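Local coordinates for protein replicative DNA helicase (Nostoc punctiforme, PDB 4O1R) that is the intein of a replicative DNA helicase, which probably cuts itself out of the precursor and joins the flanking segments, at residues A4-S9 with K69-G74; A51-I56 with E119-D124; D88-K93 with D109-I114. All coordinates share one frame; numbering follows the deposited sequence. Where two conformers were deposited one is given.

Contact 1. Residues A4-S9 with K69-G74; sequences ALAGDS and KIRATG. Unlike the reference sequence in segment 4-9: Ala4 (reference Cys).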
loop_
_atom_site.group_PDB
_atom_site.type_symbol
_atom_site.label_atom_id
_atom_site.label_comp_id
_atom_site.label_asym_id
_atom_site.label_seq_id
_atom_site.Cartn_x
_atom_site.Cartn_y
_atom_site.Cartn_z
ATOM N N ALA A 4 4.508 -2.835 -7.357
ATOM C CA ALA A 4 3.978 -1.514 -7.666
ATOM C C ALA A 4 2.458 -1.518 -7.611
ATOM O O ALA A 4 1.831 -2.564 -7.372
ATOM C CB ALA A 4 4.510 -1.032 -9.013
ATOM N N LEU A 5 1.877 -0.343 -7.811
ATOM C CA LEU A 5 0.445 -0.107 -7.615
ATOM C C LEU A 5 -0.178 0.586 -8.793
ATOM O O LEU A 5 0.482 1.350 -9.507
ATOM C CB LEU A 5 0.219 0.788 -6.390
ATOM C CG LEU A 5 0.685 0.246 -5.044
ATOM C CD1 LEU A 5 0.521 1.345 -4.006
ATOM C CD2 LEU A 5 -0.125 -0.993 -4.652
ATOM N N ALA A 6 -1.480 0.391 -8.959
ATOM C CA ALA A 6 -2.222 1.169 -9.963
ATOM C C ALA A 6 -2.066 2.666 -9.688
ATOM O O ALA A 6 -1.966 3.096 -8.534
ATOM C CB ALA A 6 -3.697 0.786 -9.954
ATOM N N GLY A 7 -2.060 3.453 -10.759
ATOM C CA GLY A 7 -1.859 4.905 -10.652
ATOM C C GLY A 7 -2.898 5.665 -9.856
ATOM O O GLY A 7 -2.591 6.735 -9.303
ATOM N N ASP A 8 -4.110 5.111 -9.759
ATOM C CA ASP A 8 -5.176 5.769 -9.012
ATOM C C ASP A 8 -5.164 5.432 -7.525
ATOM O O ASP A 8 -5.998 5.927 -6.774
ATOM C CB ASP A 8 -6.569 5.515 -9.621
ATOM C CG ASP A 8 -6.940 4.056 -9.699
ATOM O OD1 ASP A 8 -6.053 3.188 -9.598
ATOM O OD2 ASP A 8 -8.144 3.782 -9.910
ATOM N N SER A 9 -4.213 4.604 -7.099
ATOM C CA SER A 9 -4.065 4.284 -5.676
ATOM C C SER A 9 -3.817 5.562 -4.880
ATOM O O SER A 9 -2.956 6.349 -5.243
ATOM C CB SER A 9 -2.896 3.325 -5.451
ATOM O OG SER A 9 -3.036 2.140 -6.231
ATOM N N LYS A 69 -9.988 -1.737 -0.875
ATOM C CA LYS A 69 -9.682 -2.324 -2.175
ATOM C C LYS A 69 -8.428 -1.669 -2.712
ATOM O O LYS A 69 -8.254 -0.451 -2.578
ATOM C CB LYS A 69 -10.827 -2.032 -3.148
ATOM C CG LYS A 69 -10.774 -2.796 -4.454
ATOM C CD LYS A 69 -11.878 -2.332 -5.392
ATOM C CE LYS A 69 -13.243 -2.828 -4.969
ATOM N NZ LYS A 69 -14.269 -2.483 -5.991
ATOM N N ILE A 70 -7.562 -2.465 -3.329
ATOM C CA ILE A 70 -6.353 -1.937 -3.940
ATOM C C ILE A 70 -5.996 -2.792 -5.136
ATOM O O ILE A 70 -6.335 -3.976 -5.179
ATOM C CB ILE A 70 -5.198 -1.869 -2.905
ATOM C CG1 ILE A 70 -4.022 -1.004 -3.395
ATOM C CG2 ILE A 70 -4.763 -3.282 -2.481
ATOM C CD1 ILE A 70 -2.991 -0.746 -2.294
ATOM N N ARG A 71 -5.316 -2.185 -6.103
ATOM C CA ARG A 71 -4.835 -2.904 -7.286
ATOM C C ARG A 71 -3.324 -2.857 -7.295
ATOM O O ARG A 71 -2.731 -1.781 -7.363
ATOM C CB ARG A 71 -5.431 -2.324 -8.575
ATOM C CG ARG A 71 -6.943 -2.565 -8.592
ATOM C CD ARG A 71 -7.644 -1.913 -9.743
ATOM N NE ARG A 71 -7.320 -2.579 -10.991
ATOM C CZ ARG A 71 -6.898 -1.956 -12.083
ATOM N NH1 ARG A 71 -6.754 -0.634 -12.079
ATOM N NH2 ARG A 71 -6.635 -2.658 -13.178
ATOM N N ALA A 72 -2.708 -4.039 -7.199
ATOM C CA ALA A 72 -1.271 -4.160 -7.018
ATOM C C ALA A 72 -0.696 -5.274 -7.867
ATOM O O ALA A 72 -1.399 -6.199 -8.272
ATOM C CB ALA A 72 -0.934 -4.406 -5.535
ATOM N N THR A 73 0.599 -5.187 -8.131
ATOM C CA THR A 73 1.267 -6.285 -8.827
ATOM C C THR A 73 1.334 -7.533 -7.940
ATOM O O THR A 73 1.222 -7.450 -6.713
ATOM C CB THR A 73 2.666 -5.885 -9.279
ATOM O OG1 THR A 73 3.439 -5.507 -8.133
ATOM C CG2 THR A 73 2.625 -4.717 -10.263
ATOM N N GLY A 74 1.535 -8.687 -8.569
ATOM C CA GLY A 74 1.541 -9.952 -7.853
ATOM C C GLY A 74 2.647 -10.043 -6.820
ATOM O O GLY A 74 2.507 -10.745 -5.820
HETATM O O HOH W 1 -5.278 0.605 -6.235
#

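Contact 2. Residues A51-I56 with E119-D124; sequences AFSTGI and EEEVFD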
loop_
_atom_site.group_PDB
_atom_site.type_symbol
_atom_site.label_atom_id
_atom_site.label_comp_id
_atom_site.label_asym_id
_atom_site.label_seq_id
_atom_site.Cartn_x
_atom_site.Cartn_y
_atom_site.Cartn_z
ATOM N N ALA A 51 9.260 8.883 -6.236
ATOM C CA ALA A 51 7.971 8.382 -6.729
ATOM C C ALA A 51 8.121 8.194 -8.224
ATOM O O ALA A 51 8.569 9.106 -8.914
ATOM C CB ALA A 51 6.850 9.371 -6.418
ATOM N N PHE A 52 7.760 7.010 -8.727
ATOM C CA PHE A 52 8.163 6.642 -10.085
ATOM C C PHE A 52 7.258 5.577 -10.686
ATOM O O PHE A 52 6.635 4.792 -9.967
ATOM C CB PHE A 52 9.620 6.133 -10.070
ATOM C CG PHE A 52 9.870 5.069 -9.040
ATOM C CD1 PHE A 52 10.218 5.405 -7.725
ATOM C CD2 PHE A 52 9.752 3.719 -9.368
ATOM C CE1 PHE A 52 10.422 4.426 -6.769
ATOM C CE2 PHE A 52 9.960 2.727 -8.416
ATOM C CZ PHE A 52 10.304 3.079 -7.111
ATOM N N SER A 53 7.232 5.550 -12.012
ATOM C CA SER A 53 6.615 4.489 -12.792
ATOM C C SER A 53 7.590 3.343 -12.948
ATOM O O SER A 53 8.792 3.553 -13.147
ATOM C CB SER A 53 6.292 5.040 -14.179
ATOM O OG SER A 53 5.926 4.001 -15.064
ATOM N N THR A 54 7.078 2.120 -12.890
ATOM C CA THR A 54 7.922 0.971 -13.206
ATOM C C THR A 54 7.508 0.296 -14.514
ATOM O O THR A 54 7.999 -0.789 -14.834
ATOM C CB THR A 54 7.968 -0.073 -12.077
ATOM O OG1 THR A 54 6.655 -0.584 -11.866
ATOM C CG2 THR A 54 8.487 0.530 -10.780
ATOM N N GLY A 55 6.634 0.943 -15.278
ATOM C CA GLY A 55 6.198 0.398 -16.571
ATOM C C GLY A 55 4.792 -0.161 -16.496
ATOM O O GLY A 55 4.056 0.118 -15.543
ATOM N N ILE A 56 4.423 -0.938 -17.509
ATOM C CA ILE A 56 3.113 -1.557 -17.588
ATOM C C ILE A 56 3.230 -2.991 -17.109
ATOM O O ILE A 56 4.061 -3.749 -17.619
ATOM C CB ILE A 56 2.591 -1.498 -19.030
ATOM C CG1 ILE A 56 2.299 -0.038 -19.418
ATOM C CG2 ILE A 56 1.333 -2.367 -19.176
ATOM C CD1 ILE A 56 2.097 0.189 -20.916
ATOM N N GLU A 119 -3.667 -5.270 -17.262
ATOM C CA GLU A 119 -2.375 -4.587 -17.235
ATOM C C GLU A 119 -2.571 -3.085 -17.339
ATOM O O GLU A 119 -3.406 -2.605 -18.115
ATOM C CB GLU A 119 -1.490 -5.058 -18.399
ATOM C CG GLU A 119 -1.126 -6.539 -18.372
ATOM C CD GLU A 119 -0.241 -6.949 -19.534
ATOM O OE1 GLU A 119 -0.164 -6.202 -20.537
ATOM O OE2 GLU A 119 0.382 -8.025 -19.429
ATOM N N GLU A 120 -1.795 -2.344 -16.555
ATOM C CA GLU A 120 -1.788 -0.882 -16.611
ATOM C C GLU A 120 -0.411 -0.404 -16.235
ATOM O O GLU A 120 0.389 -1.175 -15.705
ATOM C CB GLU A 120 -2.765 -0.275 -15.587
ATOM C CG GLU A 120 -4.210 -0.682 -15.738
ATOM C CD GLU A 120 -5.143 0.099 -14.841
ATOM O OE1 GLU A 120 -4.682 0.920 -14.015
ATOM O OE2 GLU A 120 -6.361 -0.117 -14.970
ATOM N N GLU A 121 -0.129 0.868 -16.479
ATOM C CA GLU A 121 1.068 1.470 -15.905
ATOM C C GLU A 121 0.985 1.427 -14.373
ATOM O O GLU A 121 -0.085 1.640 -13.788
ATOM C CB GLU A 121 1.268 2.905 -16.399
ATOM C CG GLU A 121 2.622 3.454 -16.008
ATOM C CD GLU A 121 2.915 4.817 -16.579
ATOM O OE1 GLU A 121 1.991 5.480 -17.091
ATOM O OE2 GLU A 121 4.091 5.218 -16.500
ATOM N N VAL A 122 2.105 1.109 -13.727
ATOM C CA VAL A 122 2.129 0.973 -12.274
ATOM C C VAL A 122 3.255 1.814 -11.677
ATOM O O VAL A 122 4.221 2.165 -12.366
ATOM C CB VAL A 122 2.212 -0.511 -11.824
ATOM C CG1 VAL A 122 0.943 -1.246 -12.189
ATOM C CG2 VAL A 122 3.416 -1.196 -12.423
ATOM N N PHE A 123 3.102 2.143 -10.394
ATOM C CA PHE A 123 3.893 3.177 -9.731
ATOM C C PHE A 123 4.270 2.744 -8.338
ATOM O O PHE A 123 3.584 1.938 -7.702
ATOM C CB PHE A 123 3.071 4.475 -9.641
ATOM C CG PHE A 123 2.615 4.986 -10.973
ATOM C CD1 PHE A 123 1.440 4.506 -11.557
ATOM C CD2 PHE A 123 3.364 5.936 -11.658
ATOM C CE1 PHE A 123 1.022 4.957 -12.807
ATOM C CE2 PHE A 123 2.944 6.399 -12.902
ATOM C CZ PHE A 123 1.772 5.911 -13.471
ATOM N N ASP A 124 5.347 3.327 -7.839
ATOM C CA ASP A 124 5.800 3.017 -6.492
ATOM C C ASP A 124 6.425 4.247 -5.857
ATOM O O ASP A 124 6.765 5.224 -6.545
ATOM C CB ASP A 124 6.812 1.853 -6.548
ATOM C CG ASP A 124 7.085 1.216 -5.187
ATOM O OD1 ASP A 124 6.241 1.321 -4.264
ATOM O OD2 ASP A 124 8.151 0.574 -5.052
#

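Contact 3. Residues D88-K93 with D109-I114; sequences DELTPK and DEIVSI. With NA (sodium ion), chain B.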
loop_
_atom_site.group_PDB
_atom_site.type_symbol
_atom_site.label_atom_id
_atom_site.label_comp_id
_atom_site.label_asym_id
_atom_site.label_seq_id
_atom_site.Cartn_x
_atom_site.Cartn_y
_atom_site.Cartn_z
ATOM N N ASP A 88 0.557 -12.505 -4.591
ATOM C CA ASP A 88 0.334 -13.783 -5.252
ATOM C C ASP A 88 0.674 -14.998 -4.382
ATOM O O ASP A 88 0.631 -16.134 -4.866
ATOM C CB ASP A 88 1.001 -13.819 -6.640
ATOM C CG ASP A 88 2.508 -13.714 -6.593
ATOM O OD1 ASP A 88 3.125 -13.959 -5.537
ATOM O OD2 ASP A 88 3.092 -13.382 -7.654
ATOM N N GLU A 89 0.943 -14.746 -3.090
ATOM C CA GLU A 89 1.046 -15.817 -2.091
ATOM C C GLU A 89 -0.058 -15.754 -1.031
ATOM O O GLU A 89 -0.100 -16.588 -0.136
ATOM C CB GLU A 89 2.429 -15.800 -1.431
ATOM C CG GLU A 89 3.568 -16.141 -2.421
ATOM C CD GLU A 89 3.560 -17.604 -2.927
ATOM O OE1 GLU A 89 3.071 -18.508 -2.216
ATOM O OE2 GLU A 89 4.050 -17.858 -4.052
ATOM N N LEU A 90 -0.966 -14.790 -1.152
ATOM C CA LEU A 90 -2.059 -14.655 -0.194
ATOM C C LEU A 90 -3.203 -15.587 -0.542
ATOM O O LEU A 90 -3.433 -15.912 -1.713
ATOM C CB LEU A 90 -2.562 -13.212 -0.168
ATOM C CG LEU A 90 -1.561 -12.175 0.344
ATOM C CD1 LEU A 90 -2.095 -10.779 0.112
ATOM C CD2 LEU A 90 -1.296 -12.389 1.827
ATOM N N THR A 91 -3.935 -16.002 0.481
ATOM C CA THR A 91 -5.013 -16.974 0.305
ATOM C C THR A 91 -6.355 -16.366 0.717
ATOM O O THR A 91 -6.412 -15.362 1.441
ATOM C CB THR A 91 -4.749 -18.264 1.124
ATOM O OG1 THR A 91 -4.799 -17.956 2.524
ATOM C CG2 THR A 91 -3.381 -18.907 0.769
ATOM N N PRO A 92 -7.462 -16.984 0.261
ATOM C CA PRO A 92 -8.772 -16.503 0.699
ATOM C C PRO A 92 -8.853 -16.549 2.226
ATOM O O PRO A 92 -8.336 -17.491 2.833
ATOM C CB PRO A 92 -9.741 -17.509 0.072
ATOM C CG PRO A 92 -8.990 -18.022 -1.143
ATOM C CD PRO A 92 -7.563 -18.129 -0.663
ATOM N N LYS A 93 -9.475 -15.534 2.825
ATOM C CA LYS A 93 -9.668 -15.427 4.287
ATOM C C LYS A 93 -8.414 -15.068 5.065
ATOM O O LYS A 93 -8.486 -14.867 6.269
ATOM C CB LYS A 93 -10.316 -16.683 4.885
ATOM C CG LYS A 93 -11.673 -16.977 4.239
ATOM C CD LYS A 93 -12.390 -18.112 4.900
ATOM C CE LYS A 93 -11.660 -19.380 4.629
ATOM N NZ LYS A 93 -12.321 -20.531 5.263
ATOM N N ASP A 109 -7.732 -7.158 8.866
ATOM C CA ASP A 109 -8.946 -7.377 8.086
ATOM C C ASP A 109 -8.800 -8.620 7.215
ATOM O O ASP A 109 -7.713 -8.942 6.741
ATOM C CB ASP A 109 -9.256 -6.151 7.221
ATOM C CG ASP A 109 -10.729 -6.056 6.823
ATOM O OD1 ASP A 109 -11.565 -6.864 7.281
ATOM O OD2 ASP A 109 -11.027 -5.123 6.071
ATOM N N GLU A 110 -9.910 -9.288 6.974
ATOM C CA GLU A 110 -9.941 -10.492 6.161
ATOM C C GLU A 110 -9.993 -10.164 4.668
ATOM O O GLU A 110 -10.783 -9.309 4.241
ATOM C CB GLU A 110 -11.203 -11.270 6.542
ATOM C CG GLU A 110 -11.303 -12.616 5.876
ATOM C CD GLU A 110 -12.694 -13.191 5.906
ATOM O OE1 GLU A 110 -13.668 -12.439 5.692
ATOM O OE2 GLU A 110 -12.804 -14.407 6.089
ATOM N N ILE A 111 -9.183 -10.862 3.873
ATOM C CA ILE A 111 -9.292 -10.794 2.411
ATOM C C ILE A 111 -10.515 -11.577 1.956
ATOM O O ILE A 111 -10.667 -12.762 2.313
ATOM C CB ILE A 111 -8.048 -11.396 1.740
ATOM C CG1 ILE A 111 -6.804 -10.581 2.095
ATOM C CG2 ILE A 111 -8.231 -11.452 0.207
ATOM C CD1 ILE A 111 -5.511 -11.292 1.786
ATOM N N VAL A 112 -11.388 -10.921 1.186
ATOM C CA VAL A 112 -12.572 -11.602 0.622
ATOM C C VAL A 112 -12.443 -11.941 -0.861
ATOM O O VAL A 112 -13.139 -12.830 -1.352
ATOM C CB VAL A 112 -13.907 -10.847 0.902
ATOM C CG1 VAL A 112 -14.164 -10.742 2.405
ATOM C CG2 VAL A 112 -13.910 -9.478 0.267
ATOM N N SER A 113 -11.544 -11.261 -1.567
ATOM C CA SER A 113 -11.338 -11.563 -2.977
ATOM C C SER A 113 -10.005 -11.075 -3.482
ATOM O O SER A 113 -9.507 -10.031 -3.048
ATOM C CB SER A 113 -12.483 -11.007 -3.832
ATOM O OG SER A 113 -12.537 -9.618 -3.746
ATOM N N ILE A 114 -9.430 -11.858 -4.387
ATOM C CA ILE A 114 -8.279 -11.428 -5.187
ATOM C C ILE A 114 -8.591 -11.807 -6.625
ATOM O O ILE A 114 -8.917 -12.970 -6.903
ATOM C CB ILE A 114 -6.942 -12.065 -4.739
ATOM C CG1 ILE A 114 -6.661 -11.756 -3.263
ATOM C CG2 ILE A 114 -5.807 -11.538 -5.605
ATOM C CD1 ILE A 114 -5.443 -12.491 -2.724
HETATM NA NA NA B . -6.686 -18.855 3.719
HETATM O O HOH W 2 -5.380 -18.051 5.570
HETATM O O HOH W 3 -8.099 -19.984 5.267
#

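Contact 1. Residues A4-S9 with K69-G74
Ala4, Leu5 and Ala6 run in the opposite direction to Arg71, Ala72 and Thr73 in the Hint (hedgehog/intein) fold, joining the first residues of the intein to the strand that leads into the Thr73-to-His76 sequence, the TxxH motif of intein block B. Ala4 replaces the cysteine of the reference sequence, so the thiol usual at this first position of an intein is missing. Thr73 grips it twice. Ala4 N donates to Thr73 OG1 at 3.0 Å (156° at the hydrogen), and Thr73 N donates back to Ala4 O at 3.0 Å. With chi1 at 59°, OG1 lies between the backbone N and carbonyl carbon of Thr73, from where it also hydrogen-bonds Asn75 OD1; His76 ND1 is a second partner of Ala4 O. Ala4 N probably marks the upstream splice junction, and the grip is consistent with the part block B takes in splicing.

The apolar side is carried by Leu5, whose CD2 branch does the touching: it lies 3.6 Å from Ala72 CB, while the Ile70 side chain crosses that of Leu5 obliquely, its CD1 3.7 Å from Leu5 CD2. Phe133 and Ala135 join this buried cluster.

Ala6 meets the stem of Arg71, CB to CB, at 3.8 Å. Beyond that the arginine chain, in the conformer given, bends at chi3 (71°), bringing NH1 near the same methyl; Glu120 forms a salt bridge with NH1, and Ser117 O takes NH2. The chain then leaves the strand in a type I turn, Ala6 to Ser9, in which Ser9 N and OG both reach Ala6 O from the same face of its plane, OG at 2.7 Å. A water donates to Ser9 OG and accepts from Arg71 N, its oxygen 2.8 Å from that nitrogen.

Contact 2. Residues A51-I56 with E119-D124
An antiparallel beta ladder of the Hint fold joins Phe52, Ser53, Thr54 and Gly55 to Glu121, Val122, Phe123 and Asp124 on the long strand 106-126, the axes of strands 51-55 and 119-124 running 142° apart in their N-to-C directions. Phe52 and Asp124 form a hydrogen-bonded pair: Phe52 N donates to Asp124 O, and Asp124 N returns a bond to Phe52 O at 2.9 Å. The Phe52 ring, whose CG lies between the backbone N and carbonyl carbon (chi1 51°), lies alongside Asp124. Asp124 O sits over one ring face, displaced toward the rim, and Asp124 CB meets ring atom CZ of Phe52 at 3.7 Å, with ring and carboxylate planes 70° apart.

Next comes the non-hydrogen-bonded pair Ser53-Phe123, in which Phe123 CE2 approaches Ser53 CB at 3.8 Å. On this same face the extended Glu121 chain reaches Ser53, whose OG donates to the anti lone pair of Glu121 OE2 over 2.6 Å. Ser53 OG also accepts from Gly55 N at 3.1 Å, closing an ST turn, so the hydroxyl links the carboxylate to the bend of its own strand. An alanine in place of Glu121 would probably leave the Ser53 hydroxyl without its acceptor and freer to turn, weakening its hold on Gly55 N.

Toward the corner at Ile56, Thr54 N donates to Val122 O, and Val122 N to Gly55 O. Val122 turns to the face away from Glu121, and its side chain crosses that of Thr54, with Val122 CG2 3.3 Å from Thr54 OG1.

Contact 3. Residues D88-K93 with D109-I114
Leu90 packs against Ile111 and Ile114 where the loop between strands 83-86 and 95-99 closes over the long strand 106-126 of the Hint beta fold. This is the tight part. Leu90 CD1 meets Ile111 CD1 at 3.8 Å, the two side chains crossing at about a right angle, and Leu90 CB lies 3.9 Å from Ile114 CD1. Both isoleucines hold CG1 anti to the carbonyl carbon (chi1 -63° in Ile111), and their CD1 methyls converge on the leucine. Leu62 and Leu96 of neighbouring strands add to the cluster. Between the two isoleucines the strand has a classic beta bulge, Val112 and Ser113 both facing Thr63.

The other end is looser and more exposed. One backbone bond crosses it, from Lys93 N to Ile111 O, 3.1 Å long and bent to 143° at the hydrogen. Lys93 and Glu110 lie side by side and point the same way, but they meet through carbon: Lys93 CG is 3.4 Å from Glu110 OE2, whereas the ammonium NZ stays 6.2 Å from that oxygen, too far for a salt bridge. Glu110 OE1 has a long, weak ion pair with Arg65. On the outer side of the loop a sodium ion is held by Thr91 OG1, Pro92 O and two waters, with 2.3 Å between the metal and Pro92 O.

Strand 106-126 ties the set together: contacts 2 and 3 use different parts of it, with centres about 23 Å apart and no touch, and strand 5-6 of contact 1 is its neighbour in the same antiparallel sheet. Contacts 1 and 2, centres about 9 Å apart, meet directly, through a probable hydrogen bond between Leu5 N and Phe123 O. Contacts 1 and 3, centres about 15 Å apart, touch at a probable hydrogen bond between Asp88 N and Gly74 O. Along the chain, contacts 1 and 2 interlock, contact 1 closes before contact 3 opens, and contact 3 lies inside the loop that contact 2 closes. Distant sequence regions are thus brought around the intein's start; contact 1 lies deepest, contacts 2 and 3 nearer the surface.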